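Local atomic coordinates of 2,5-dihydroxypyridine 5,6-dioxygenase (Pseudomonas putida KT2440, PDB entry 7CUP), a protein that catalyses the iron-dependent dioxygenolytic cleavage of the 2,5-dihydroxypyridine ring between carbons 5 and 6, yielding N-formylmaleamate in aerobic nicotinate degradation. Residues A[159-164]-A[209-214]; A[203-208]-A[230-235]; A[223-228]-A[242-247]; A[272-277]-A[292-297]. All blocks are in the same frame, centred on the assembly; numbering follows the deposited sequence.

Interaction 1: residues A[159-164]-A[209-214]; sequences SKAGSD and VLDVGD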
loop_
_atom_site.group_PDB
_atom_site.type_symbol
_atom_site.label_atom_id
_atom_site.label_comp_id
_atom_site.label_asym_id
_atom_site.label_seq_id
_atom_site.Cartn_x
_atom_site.Cartn_y
_atom_site.Cartn_z
ATOM N N SER A 159 -45.731 14.621 21.814
ATOM C CA SER A 159 -45.960 14.569 20.354
ATOM C C SER A 159 -47.380 14.061 20.076
ATOM O O SER A 159 -47.912 13.312 20.925
ATOM C CB SER A 159 -44.946 13.659 19.722
ATOM O OG SER A 159 -45.212 12.300 20.052
ATOM N N LYS A 160 -47.913 14.352 18.888
ATOM C CA LYS A 160 -49.164 13.744 18.338
ATOM C C LYS A 160 -49.073 12.214 18.347
ATOM O O LYS A 160 -50.089 11.577 18.578
ATOM C CB LYS A 160 -49.446 14.228 16.910
ATOM C CG LYS A 160 -50.054 15.624 16.827
ATOM C CD LYS A 160 -50.293 16.115 15.396
ATOM C CE LYS A 160 -50.522 17.610 15.310
ATOM N NZ LYS A 160 -49.381 18.358 15.891
ATOM N N ALA A 161 -47.912 11.632 18.076
ATOM C CA ALA A 161 -47.764 10.163 17.997
ATOM C C ALA A 161 -47.983 9.556 19.383
ATOM O O ALA A 161 -48.127 8.324 19.466
ATOM C CB ALA A 161 -46.401 9.809 17.442
ATOM N N GLY A 162 -47.932 10.372 20.437
ATOM C CA GLY A 162 -48.276 9.958 21.810
ATOM C C GLY A 162 -47.126 10.051 22.803
ATOM O O GLY A 162 -47.218 9.402 23.859
ATOM N N SER A 163 -46.066 10.806 22.517
ATOM C CA SER A 163 -45.006 11.033 23.524
ATOM C C SER A 163 -45.627 11.936 24.588
ATOM O O SER A 163 -46.294 12.888 24.188
ATOM C CB SER A 163 -43.747 11.619 22.925
ATOM O OG SER A 163 -43.020 10.602 22.247
ATOM N N ASP A 164 -45.473 11.574 25.865
ATOM C CA ASP A 164 -45.853 12.396 27.046
ATOM C C ASP A 164 -44.900 12.014 28.181
ATOM O O ASP A 164 -45.134 11.026 28.871
ATOM C CB ASP A 164 -47.338 12.213 27.375
ATOM C CG ASP A 164 -47.857 13.226 28.385
ATOM O OD1 ASP A 164 -48.708 12.836 29.197
ATOM O OD2 ASP A 164 -47.409 14.394 28.350
ATOM N N VAL A 209 -42.876 7.692 22.331
ATOM C CA VAL A 209 -43.291 6.923 21.123
ATOM C C VAL A 209 -42.264 7.191 20.018
ATOM O O VAL A 209 -42.115 8.350 19.563
ATOM C CB VAL A 209 -44.726 7.268 20.677
ATOM C CG1 VAL A 209 -45.068 6.653 19.319
ATOM C CG2 VAL A 209 -45.738 6.859 21.750
ATOM N N LEU A 210 -41.579 6.145 19.595
ATOM C CA LEU A 210 -40.826 6.211 18.322
ATOM C C LEU A 210 -41.891 6.117 17.238
ATOM O O LEU A 210 -42.529 5.079 17.134
ATOM C CB LEU A 210 -39.814 5.067 18.240
ATOM C CG LEU A 210 -38.536 5.246 19.051
ATOM C CD1 LEU A 210 -38.834 5.324 20.540
ATOM C CD2 LEU A 210 -37.587 4.094 18.778
ATOM N N ASP A 211 -42.146 7.205 16.531
ATOM C CA ASP A 211 -43.130 7.204 15.427
ATOM C C ASP A 211 -42.491 6.564 14.202
ATOM O O ASP A 211 -41.256 6.370 14.192
ATOM C CB ASP A 211 -43.618 8.607 15.111
ATOM C CG ASP A 211 -44.913 8.618 14.322
ATOM O OD1 ASP A 211 -45.472 7.530 14.111
ATOM O OD2 ASP A 211 -45.354 9.704 13.962
ATOM N N VAL A 212 -43.321 6.224 13.215
ATOM C CA VAL A 212 -42.855 5.871 11.845
ATOM C C VAL A 212 -41.894 6.999 11.460
ATOM O O VAL A 212 -42.239 8.171 11.694
ATOM C CB VAL A 212 -44.029 5.709 10.846
ATOM C CG1 VAL A 212 -43.540 5.500 9.416
ATOM C CG2 VAL A 212 -44.969 4.572 11.235
ATOM N N GLY A 213 -40.689 6.653 11.004
ATOM C CA GLY A 213 -39.680 7.644 10.584
ATOM C C GLY A 213 -38.693 7.991 11.685
ATOM O O GLY A 213 -37.652 8.590 11.364
ATOM N N ASP A 214 -38.968 7.658 12.946
ATOM C CA ASP A 214 -38.005 7.979 14.021
ATOM C C ASP A 214 -36.877 6.955 13.969
ATOM O O ASP A 214 -37.014 5.956 13.260
ATOM C CB ASP A 214 -38.690 8.114 15.374
ATOM C CG ASP A 214 -39.474 9.413 15.486
ATOM O OD1 ASP A 214 -39.090 10.377 14.796
ATOM O OD2 ASP A 214 -40.456 9.456 16.268
HETATM O O HOH W 1 -42.849 10.788 19.339
#
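Ser163 and Val209 bring the two backbones nearest, their CA atoms 5.1 Å apart, and the chains have diverged to 6.1 Å between the CA atoms of Ala161 and Asp211. Residues 159-163 form the loop of the hairpin that joins strand 154-158 to strand 164-168, Asp164 starting the second strand: a type I turn from Ser159 to Gly162 is followed by a G1 bulge, in which Gly162 and Ser163 both face Ser159. Segment 209-214 carries the end of strand 207-210 into a type II turn, with the carboxylate of Asp214 accepting the N-H of Asp211.

The single direct hydrogen bond across the contact runs from Val209 N to Ser163 OG (2.9 Å, 166° at the hydrogen). The chi1 of -77° sets OG anti to the carbonyl carbon of Ser163, where it meets the strand. Beside this bond, Val209 fits its two methyls against the carbonyls of the turn and bulge: CG1 approaches Ala161 O at 3.5 Å, and CG2 lies near Gly162 O. The methyl of Ala161 also rests on Asp211, its CB 3.6 Å from OD2. Asp211 OD1 receives the N-H of Val212 from above the carboxylate plane and is salt-bridged to Arg226. An alanine in place of Asp211, taking the carboxylate from beside the Ala161 methyl, would probably leave Arg226 without this counter-charge and the Val212 N-H without its acceptor.

A water bonded to Ser159 OG and Ser163 OG donates to Val209 O at 2.6 Å. Both polar backbone atoms of Val209 are thus served from the hairpin loop, directly or by one water, which implies a defined seating of the hairpin on the strand.

Interaction 2: residues A[203-208]-A[230-235]; sequences SAEGTL and EIEKGF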
loop_
_atom_site.group_PDB
_atom_site.type_symbol
_atom_site.label_atom_id
_atom_site.label_comp_id
_atom_site.label_asym_id
_atom_site.label_seq_id
_atom_site.Cartn_x
_atom_site.Cartn_y
_atom_site.Cartn_z
ATOM N N SER A 203 -36.326 9.226 38.455
ATOM C CA SER A 203 -37.356 10.294 38.384
ATOM C C SER A 203 -38.110 10.328 37.055
ATOM O O SER A 203 -39.265 10.753 37.090
ATOM C CB SER A 203 -36.720 11.604 38.646
ATOM O OG SER A 203 -35.817 11.445 39.726
ATOM N N ALA A 204 -37.486 9.998 35.917
ATOM C CA ALA A 204 -38.139 10.162 34.595
ATOM C C ALA A 204 -39.384 9.273 34.530
ATOM O O ALA A 204 -39.301 8.110 34.965
ATOM C CB ALA A 204 -37.189 9.863 33.457
ATOM N N GLU A 205 -40.454 9.805 33.931
ATOM C CA GLU A 205 -41.842 9.264 33.978
ATOM C C GLU A 205 -42.541 9.484 32.635
ATOM O O GLU A 205 -42.519 10.628 32.158
ATOM C CB GLU A 205 -42.688 9.996 35.038
ATOM C CG GLU A 205 -42.444 9.520 36.458
ATOM C CD GLU A 205 -43.197 8.260 36.848
ATOM O OE1 GLU A 205 -42.546 7.251 37.230
ATOM O OE2 GLU A 205 -44.439 8.293 36.789
ATOM N N GLY A 206 -43.209 8.457 32.115
ATOM C CA GLY A 206 -44.260 8.629 31.090
ATOM C C GLY A 206 -44.022 7.764 29.863
ATOM O O GLY A 206 -43.540 6.630 30.023
ATOM N N THR A 207 -44.335 8.300 28.683
ATOM C CA THR A 207 -44.348 7.581 27.385
ATOM C C THR A 207 -43.471 8.324 26.364
ATOM O O THR A 207 -43.665 9.552 26.161
ATOM C CB THR A 207 -45.787 7.433 26.881
ATOM O OG1 THR A 207 -46.516 6.939 27.998
ATOM C CG2 THR A 207 -45.947 6.480 25.716
ATOM N N LEU A 208 -42.536 7.596 25.740
ATOM C CA LEU A 208 -41.854 8.063 24.510
ATOM C C LEU A 208 -42.253 7.130 23.371
ATOM O O LEU A 208 -42.031 5.924 23.495
ATOM C CB LEU A 208 -40.343 8.099 24.744
ATOM C CG LEU A 208 -39.877 9.191 25.706
ATOM C CD1 LEU A 208 -38.467 8.906 26.207
ATOM C CD2 LEU A 208 -39.981 10.589 25.082
ATOM N N GLU A 230 -42.723 2.715 27.766
ATOM C CA GLU A 230 -43.293 3.131 29.075
ATOM C C GLU A 230 -42.111 3.236 30.038
ATOM O O GLU A 230 -41.328 2.249 30.146
ATOM C CB GLU A 230 -44.390 2.160 29.523
ATOM C CG GLU A 230 -45.651 2.266 28.677
ATOM C CD GLU A 230 -46.439 0.973 28.502
ATOM O OE1 GLU A 230 -46.172 -0.009 29.241
ATOM O OE2 GLU A 230 -47.329 0.941 27.613
ATOM N N ILE A 231 -41.972 4.408 30.652
ATOM C CA ILE A 231 -40.851 4.777 31.565
ATOM C C ILE A 231 -41.433 5.038 32.959
ATOM O O ILE A 231 -42.389 5.826 33.062
ATOM C CB ILE A 231 -40.110 6.004 31.000
ATOM C CG1 ILE A 231 -39.450 5.665 29.657
ATOM C CG2 ILE A 231 -39.104 6.557 31.995
ATOM C CD1 ILE A 231 -39.524 6.803 28.670
ATOM N N GLU A 232 -40.862 4.410 33.984
ATOM C CA GLU A 232 -41.244 4.630 35.402
ATOM C C GLU A 232 -39.957 4.787 36.212
ATOM O O GLU A 232 -39.050 3.910 36.105
ATOM C CB GLU A 232 -42.128 3.487 35.913
ATOM C CG GLU A 232 -43.488 3.406 35.234
ATOM C CD GLU A 232 -44.137 2.035 35.352
ATOM O OE1 GLU A 232 -44.015 1.420 36.428
ATOM O OE2 GLU A 232 -44.726 1.567 34.356
ATOM N N LYS A 233 -39.874 5.886 36.960
ATOM C CA LYS A 233 -38.756 6.162 37.886
ATOM C C LYS A 233 -37.465 5.989 37.079
ATOM O O LYS A 233 -36.622 5.171 37.476
ATOM C CB LYS A 233 -38.818 5.215 39.086
ATOM C CG LYS A 233 -40.071 5.312 39.950
ATOM C CD LYS A 233 -40.170 4.198 41.000
ATOM C CE LYS A 233 -40.550 2.850 40.411
ATOM N NZ LYS A 233 -39.911 1.721 41.129
ATOM N N GLY A 234 -37.386 6.664 35.932
ATOM C CA GLY A 234 -36.152 6.779 35.127
ATOM C C GLY A 234 -35.788 5.530 34.343
ATOM O O GLY A 234 -34.696 5.542 33.744
ATOM N N PHE A 235 -36.633 4.496 34.324
ATOM C CA PHE A 235 -36.366 3.237 33.592
ATOM C C PHE A 235 -37.499 2.908 32.603
ATOM O O PHE A 235 -38.690 3.125 32.878
ATOM C CB PHE A 235 -36.129 2.091 34.573
ATOM C CG PHE A 235 -34.767 2.110 35.208
ATOM C CD1 PHE A 235 -34.480 3.001 36.227
ATOM C CD2 PHE A 235 -33.760 1.284 34.748
ATOM C CE1 PHE A 235 -33.218 3.056 36.794
ATOM C CE2 PHE A 235 -32.510 1.310 35.344
ATOM C CZ PHE A 235 -32.240 2.200 36.360
#
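Gly206 and Ile231 form an antiparallel hydrogen-bonded pair: Gly206 N donates to Ile231 O at 2.9 Å, and Ile231 N returns a bond to Gly206 O at 2.8 Å. Thr207 and Glu230 follow as a non-hydrogen-bonded pair.

Two further bonds reach the turn at 232-235. Gly234 N meets Ala204 O in the carbonyl plane, on a lone pair, at 2.6 Å. Lys233 N goes to Glu205 OE1 at 3.0 Å, on the anti side of the carboxylate; Glu205 leads away at first, and its bend at chi2 (-82°) brings CD back toward the turn. Glu232 to Phe235 make a type I' turn, the tight reversal of a two-residue beta hairpin between strands 227-232 and 235-240. Its two central N-H groups are the ones taken up here by the 203-208 segment, which corners at Gly206 before joining the sheet as an outer strand.

Apolar contacts lie on the face carrying Ile231. Its CG2 packs near Ala204 CB (4.1 Å), while CD1 presses on Leu208 CD1 at a tight 3.4 Å. Phe165 touches Ala204, Leu208 and Ile231, and Leu208 also reaches Phe299 and Phe301, its side chain about 12 Å from the bound iron.

Interaction 3: residues A[223-228]-A[242-247]; sequences CRERIT and GFEAEY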
loop_
_atom_site.group_PDB
_atom_site.type_symbol
_atom_site.label_atom_id
_atom_site.label_comp_id
_atom_site.label_asym_id
_atom_site.label_seq_id
_atom_site.Cartn_x
_atom_site.Cartn_y
_atom_site.Cartn_z
ATOM N N CYS A 223 -37.884 3.692 11.757
ATOM C CA CYS A 223 -39.011 2.825 12.205
ATOM C C CYS A 223 -40.095 2.813 11.122
ATOM O O CYS A 223 -40.456 3.891 10.636
ATOM C CB CYS A 223 -39.586 3.315 13.527
ATOM S SG CYS A 223 -38.412 3.098 14.881
ATOM N N ARG A 224 -40.596 1.645 10.752
ATOM C CA ARG A 224 -41.719 1.540 9.784
ATOM C C ARG A 224 -43.022 1.286 10.550
ATOM O O ARG A 224 -44.078 1.441 9.952
ATOM C CB ARG A 224 -41.364 0.498 8.716
ATOM C CG ARG A 224 -40.166 0.888 7.858
ATOM C CD ARG A 224 -40.339 2.273 7.258
ATOM N NE ARG A 224 -41.545 2.377 6.409
ATOM C CZ ARG A 224 -41.553 2.302 5.077
ATOM N NH1 ARG A 224 -40.426 2.140 4.402
ATOM N NH2 ARG A 224 -42.686 2.433 4.409
ATOM N N GLU A 225 -42.951 0.987 11.838
ATOM C CA GLU A 225 -44.124 1.017 12.750
ATOM C C GLU A 225 -43.659 1.597 14.082
ATOM O O GLU A 225 -42.463 1.533 14.390
ATOM C CB GLU A 225 -44.758 -0.358 13.002
ATOM C CG GLU A 225 -44.292 -1.472 12.081
ATOM C CD GLU A 225 -44.656 -2.874 12.564
ATOM O OE1 GLU A 225 -43.777 -3.799 12.474
ATOM O OE2 GLU A 225 -45.824 -3.040 13.032
ATOM N N ARG A 226 -44.601 2.095 14.864
ATOM C CA ARG A 226 -44.355 2.755 16.164
ATOM C C ARG A 226 -43.734 1.778 17.164
ATOM O O ARG A 226 -44.033 0.579 17.139
ATOM C CB ARG A 226 -45.676 3.317 16.689
ATOM C CG ARG A 226 -46.220 4.426 15.815
ATOM C CD ARG A 226 -47.402 5.112 16.453
ATOM N NE ARG A 226 -47.672 6.338 15.732
ATOM C CZ ARG A 226 -48.810 7.021 15.794
ATOM N NH1 ARG A 226 -49.802 6.575 16.548
ATOM N NH2 ARG A 226 -48.943 8.143 15.101
ATOM N N ILE A 227 -42.857 2.295 18.008
ATOM C CA ILE A 227 -42.456 1.616 19.265
ATOM C C ILE A 227 -42.908 2.531 20.388
ATOM O O ILE A 227 -42.599 3.727 20.294
ATOM C CB ILE A 227 -40.948 1.337 19.310
ATOM C CG1 ILE A 227 -40.500 0.526 18.092
ATOM C CG2 ILE A 227 -40.571 0.662 20.613
ATOM C CD1 ILE A 227 -39.003 0.416 17.976
ATOM N N THR A 228 -43.683 1.988 21.330
ATOM C CA THR A 228 -44.079 2.681 22.580
ATOM C C THR A 228 -43.158 2.229 23.718
ATOM O O THR A 228 -43.071 1.005 23.969
ATOM C CB THR A 228 -45.545 2.393 22.925
ATOM O OG1 THR A 228 -46.341 2.716 21.791
ATOM C CG2 THR A 228 -46.021 3.214 24.104
ATOM N N GLY A 242 -44.836 -4.023 16.920
ATOM C CA GLY A 242 -44.734 -5.273 16.148
ATOM C C GLY A 242 -43.286 -5.697 16.020
ATOM O O GLY A 242 -42.727 -6.219 16.998
ATOM N N PHE A 243 -42.658 -5.423 14.880
ATOM C CA PHE A 243 -41.344 -6.036 14.572
ATOM C C PHE A 243 -40.223 -5.217 15.226
ATOM O O PHE A 243 -39.377 -5.825 15.877
ATOM C CB PHE A 243 -41.140 -6.231 13.068
ATOM C CG PHE A 243 -39.722 -6.610 12.747
ATOM C CD1 PHE A 243 -39.185 -7.780 13.255
ATOM C CD2 PHE A 243 -38.897 -5.743 12.057
ATOM C CE1 PHE A 243 -37.856 -8.091 13.020
ATOM C CE2 PHE A 243 -37.570 -6.062 11.812
ATOM C CZ PHE A 243 -37.055 -7.241 12.285
ATOM N N GLU A 244 -40.192 -3.908 15.014
ATOM C CA GLU A 244 -39.128 -3.061 15.580
ATOM C C GLU A 244 -39.041 -3.350 17.085
ATOM O O GLU A 244 -37.931 -3.536 17.565
ATOM C CB GLU A 244 -39.357 -1.579 15.305
ATOM C CG GLU A 244 -38.888 -1.120 13.931
ATOM C CD GLU A 244 -39.972 -1.151 12.879
ATOM O OE1 GLU A 244 -39.691 -0.763 11.736
ATOM O OE2 GLU A 244 -41.099 -1.567 13.219
ATOM N N ALA A 245 -40.178 -3.385 17.789
ATOM C CA ALA A 245 -40.247 -3.599 19.253
ATOM C C ALA A 245 -39.619 -4.944 19.604
ATOM O O ALA A 245 -38.819 -5.016 20.515
ATOM C CB ALA A 245 -41.677 -3.517 19.721
ATOM N N GLU A 246 -39.962 -6.001 18.905
ATOM C CA GLU A 246 -39.393 -7.329 19.238
ATOM C C GLU A 246 -37.866 -7.300 19.040
ATOM O O GLU A 246 -37.138 -7.895 19.849
ATOM C CB GLU A 246 -39.992 -8.390 18.327
ATOM C CG GLU A 246 -39.534 -9.788 18.667
ATOM C CD GLU A 246 -40.103 -10.782 17.684
ATOM O OE1 GLU A 246 -39.754 -11.952 17.767
ATOM O OE2 GLU A 246 -40.901 -10.369 16.828
ATOM N N TYR A 247 -37.400 -6.663 17.970
ATOM C CA TYR A 247 -35.952 -6.557 17.655
ATOM C C TYR A 247 -35.275 -5.755 18.766
ATOM O O TYR A 247 -34.230 -6.203 19.255
ATOM C CB TYR A 247 -35.721 -5.950 16.270
ATOM C CG TYR A 247 -34.271 -5.826 15.865
ATOM C CD1 TYR A 247 -33.489 -4.780 16.317
ATOM C CD2 TYR A 247 -33.680 -6.733 15.009
ATOM C CE1 TYR A 247 -32.159 -4.641 15.946
ATOM C CE2 TYR A 247 -32.362 -6.589 14.601
ATOM C CZ TYR A 247 -31.592 -5.544 15.080
ATOM O OH TYR A 247 -30.279 -5.403 14.748
HETATM O O HOH W 2 -42.867 -1.941 16.351
#
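Cys223 makes a loose contact with Glu244, SG lying 4.3 Å from CG. At Arg224 the backbone N donates an almost straight bond (173°) to Glu244 OE1 at 2.8 Å, approaching from above the carboxylate plane. The bend of Glu244 at chi2 (93°) turns its carboxylate to the 223-228 backbone, where Glu225 N adds a weak bond to OE2. The guanidinium of Arg224 leads away to a neighbouring chain, where it is salt-bridged to Glu225 of the second subunit and Glu244 of the second subunit.

Glu225 in turn reaches the start of helix 243-253. Its OE1 accepts the N-H of Phe243 at 3.1 Å, again from above the carboxylate plane, and OE2 lies close to Gly242, the N-cap residue, where a CB would clash with it. The helix is the element that follows hairpin 227-232/235-240, so the contact folds it back beside the beginning of the hairpin's first strand. The carboxylate planes of Glu225 and Glu244 are 69° apart, with Glu225 OE1 only 3.6 Å from Glu244 OE2. Their mutual repulsion is probably offset by Arg224 of the third subunit, which forms salt bridges with both. This subunit thus lends its Arg224 to one neighbour and receives that of another.

Arg226 contributes its carbonyl: a water donates to Arg226 O at 2.9 Å and accepts from Gly242 N, with a weak bond from Ala245 N. Ile227 ends the contact with apolar packing. Its side chain crosses that of Glu244 at about a right angle, CD1 resting 3.4 Å from Glu244 CB, while CG2 lies 4.4 Å from Ala245 CB. Leu210 of the neighbouring strand also packs on Ile227.

Interaction 4: residues A[272-277]-A[292-297]; sequences PRAQWT and ARAFYG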
loop_
_atom_site.group_PDB
_atom_site.type_symbol
_atom_site.label_atom_id
_atom_site.label_comp_id
_atom_site.label_asym_id
_atom_site.label_seq_id
_atom_site.Cartn_x
_atom_site.Cartn_y
_atom_site.Cartn_z
ATOM N N PRO A 272 -28.910 22.845 11.823
ATOM C CA PRO A 272 -29.724 22.842 10.614
ATOM C C PRO A 272 -29.001 22.263 9.388
ATOM O O PRO A 272 -29.665 21.904 8.430
ATOM C CB PRO A 272 -30.048 24.327 10.431
ATOM C CG PRO A 272 -28.844 25.030 11.000
ATOM C CD PRO A 272 -28.453 24.191 12.200
ATOM N N ARG A 273 -27.674 22.157 9.425
ATOM C CA ARG A 273 -26.901 21.530 8.317
ATOM C C ARG A 273 -26.922 19.997 8.451
ATOM O O ARG A 273 -26.558 19.316 7.465
ATOM C CB ARG A 273 -25.500 22.140 8.270
ATOM C CG ARG A 273 -25.517 23.603 7.848
ATOM C CD ARG A 273 -24.116 24.215 7.744
ATOM N NE ARG A 273 -23.520 24.368 9.065
ATOM C CZ ARG A 273 -22.218 24.372 9.340
ATOM N NH1 ARG A 273 -21.312 24.227 8.386
ATOM N NH2 ARG A 273 -21.822 24.514 10.593
ATOM N N ALA A 274 -27.333 19.486 9.612
ATOM C CA ALA A 274 -27.603 18.055 9.842
ATOM C C ALA A 274 -29.012 17.808 9.320
ATOM O O ALA A 274 -29.817 18.724 9.412
ATOM C CB ALA A 274 -27.500 17.687 11.303
ATOM N N GLN A 275 -29.301 16.608 8.835
ATOM C CA GLN A 275 -30.606 16.309 8.203
ATOM C C GLN A 275 -31.068 14.919 8.622
ATOM O O GLN A 275 -30.295 13.919 8.524
ATOM C CB GLN A 275 -30.494 16.417 6.693
ATOM C CG GLN A 275 -30.183 17.817 6.203
ATOM C CD GLN A 275 -31.386 18.714 6.349
ATOM O OE1 GLN A 275 -32.508 18.296 6.108
ATOM N NE2 GLN A 275 -31.156 19.957 6.732
ATOM N N TRP A 276 -32.328 14.863 9.024
ATOM C CA TRP A 276 -33.012 13.596 9.353
ATOM C C TRP A 276 -32.945 12.647 8.157
ATOM O O TRP A 276 -32.873 11.469 8.390
ATOM C CB TRP A 276 -34.432 13.938 9.778
ATOM C CG TRP A 276 -35.376 12.792 9.789
ATOM C CD1 TRP A 276 -35.433 11.810 10.727
ATOM C CD2 TRP A 276 -36.406 12.515 8.821
ATOM N NE1 TRP A 276 -36.428 10.930 10.409
ATOM C CE2 TRP A 276 -37.042 11.331 9.246
ATOM C CE3 TRP A 276 -36.874 13.154 7.669
ATOM C CZ2 TRP A 276 -38.120 10.774 8.564
ATOM C CZ3 TRP A 276 -37.928 12.595 6.973
ATOM C CH2 TRP A 276 -38.541 11.418 7.417
ATOM N N THR A 277 -32.903 13.134 6.917
ATOM C CA THR A 277 -32.902 12.240 5.721
ATOM C C THR A 277 -31.498 11.673 5.417
ATOM O O THR A 277 -31.392 10.727 4.622
ATOM C CB THR A 277 -33.423 12.970 4.487
ATOM O OG1 THR A 277 -32.576 14.122 4.350
ATOM C CG2 THR A 277 -34.894 13.274 4.601
ATOM N N ALA A 292 -28.395 12.258 12.553
ATOM C CA ALA A 292 -29.549 11.761 13.316
ATOM C C ALA A 292 -29.495 12.364 14.716
ATOM O O ALA A 292 -30.555 12.702 15.234
ATOM C CB ALA A 292 -29.540 10.245 13.359
ATOM N N ARG A 293 -28.308 12.484 15.323
ATOM C CA ARG A 293 -28.225 13.021 16.707
ATOM C C ARG A 293 -28.502 14.530 16.703
ATOM O O ARG A 293 -29.030 15.028 17.715
ATOM C CB ARG A 293 -26.875 12.725 17.364
ATOM C CG ARG A 293 -26.587 11.248 17.580
ATOM C CD ARG A 293 -25.282 11.021 18.282
ATOM N NE ARG A 293 -25.168 9.606 18.590
ATOM C CZ ARG A 293 -24.815 8.657 17.728
ATOM N NH1 ARG A 293 -24.515 8.974 16.473
ATOM N NH2 ARG A 293 -24.752 7.388 18.128
ATOM N N ALA A 294 -28.061 15.259 15.680
ATOM C CA ALA A 294 -27.886 16.727 15.764
ATOM C C ALA A 294 -28.998 17.501 15.045
ATOM O O ALA A 294 -29.038 18.712 15.260
ATOM C CB ALA A 294 -26.523 17.169 15.272
ATOM N N PHE A 295 -29.835 16.897 14.213
ATOM C CA PHE A 295 -30.686 17.693 13.295
ATOM C C PHE A 295 -31.554 18.671 14.116
ATOM O O PHE A 295 -32.074 18.331 15.203
ATOM C CB PHE A 295 -31.454 16.804 12.324
ATOM C CG PHE A 295 -32.557 15.919 12.875
ATOM C CD1 PHE A 295 -33.868 16.365 12.916
ATOM C CD2 PHE A 295 -32.319 14.587 13.205
ATOM C CE1 PHE A 295 -34.893 15.523 13.321
ATOM C CE2 PHE A 295 -33.347 13.753 13.624
ATOM C CZ PHE A 295 -34.634 14.225 13.696
ATOM N N TYR A 296 -31.684 19.885 13.598
ATOM C CA TYR A 296 -32.402 21.027 14.214
ATOM C C TYR A 296 -33.801 20.590 14.681
ATOM O O TYR A 296 -34.609 20.137 13.856
ATOM C CB TYR A 296 -32.467 22.140 13.168
ATOM C CG TYR A 296 -32.886 23.508 13.653
ATOM C CD1 TYR A 296 -31.988 24.338 14.305
ATOM C CD2 TYR A 296 -34.142 24.019 13.369
ATOM C CE1 TYR A 296 -32.333 25.624 14.699
ATOM C CE2 TYR A 296 -34.499 25.308 13.744
ATOM C CZ TYR A 296 -33.597 26.108 14.421
ATOM O OH TYR A 296 -33.928 27.367 14.818
ATOM N N GLY A 297 -34.091 20.689 15.976
ATOM C CA GLY A 297 -35.462 20.487 16.496
ATOM C C GLY A 297 -35.784 19.044 16.855
ATOM O O GLY A 297 -36.921 18.774 17.237
HETATM O O HOH W 3 -32.154 19.950 10.210
#
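Ala294, the last residue of helix 290-294, touches Ala274 methyl to methyl, with 4.1 Å between the two CB atoms.

At Phe295 the chain leaves helical geometry, and this residue carries the main packing. Its backbone comes first: Ala274 CB lies 3.8 Å from Phe295 CA. The ring then runs alongside Trp276, both side chains pointing the same way. A chi1 of 69° puts Phe295 CG between the backbone N and the carbonyl carbon, the crowded position, and brings the base of the ring to Trp276. Trp276 CB sits over the centre of the phenyl face, 3.8 Å from the centroid and 5° off the normal, a CH-pi contact. Farther out, Trp276 CD1 approaches Phe295 CZ at 3.9 Å, the five-membered ring of the indole and the phenyl plane being 56° apart. The pyrrole N-H, at NE1, donates to Gly213 O. An alanine in place of Phe295 would probably open a gap under Trp276 CB and leave the indole less firmly positioned on this side.

The two segments belong to the long excursion between strands 263-269 and 299-303, antiparallel neighbours in the sheet whose strands carry the iron ligands His265, Ser302 and Asp320. Arg293, within the helix, is salt-bridged to Asp320, a link consistent with a second-shell role for the arginine.

Tyr296 turns to Pro272, its CB 3.8 Å from Pro272 CA, and its CD1 lies 4.1 Å from Pro272 CD. A water donates to Ala274 O at 2.8 Å and accepts a weak bond from Tyr296 N. The phenol reaches onward, its OH bonded to Ala349 N, and Arg141 of helix 136-151 packs on both Pro272 and Tyr296.

How the interactions relate
From the N terminus, interaction 1 opens first, and its return to strand 207-210 closes a span of 44 residues. Interaction 2 opens inside that span and closes beyond it, so the two cross. Interaction 3 opens before interaction 2 closes, crossing it in turn, and ends on helix 243-253; none of the four nests in another. The first three meet around the sheet of strands 207-210, 227-232 and 235-240, tying the 159-164 hairpin loop, the hairpin tip and the helix to it. Interaction 4 closes a separate loop of 14 residues nearer the chain centre. It touches interaction 1 through Gly213 O and Trp276 NE1, but neither interaction 2 nor interaction 3.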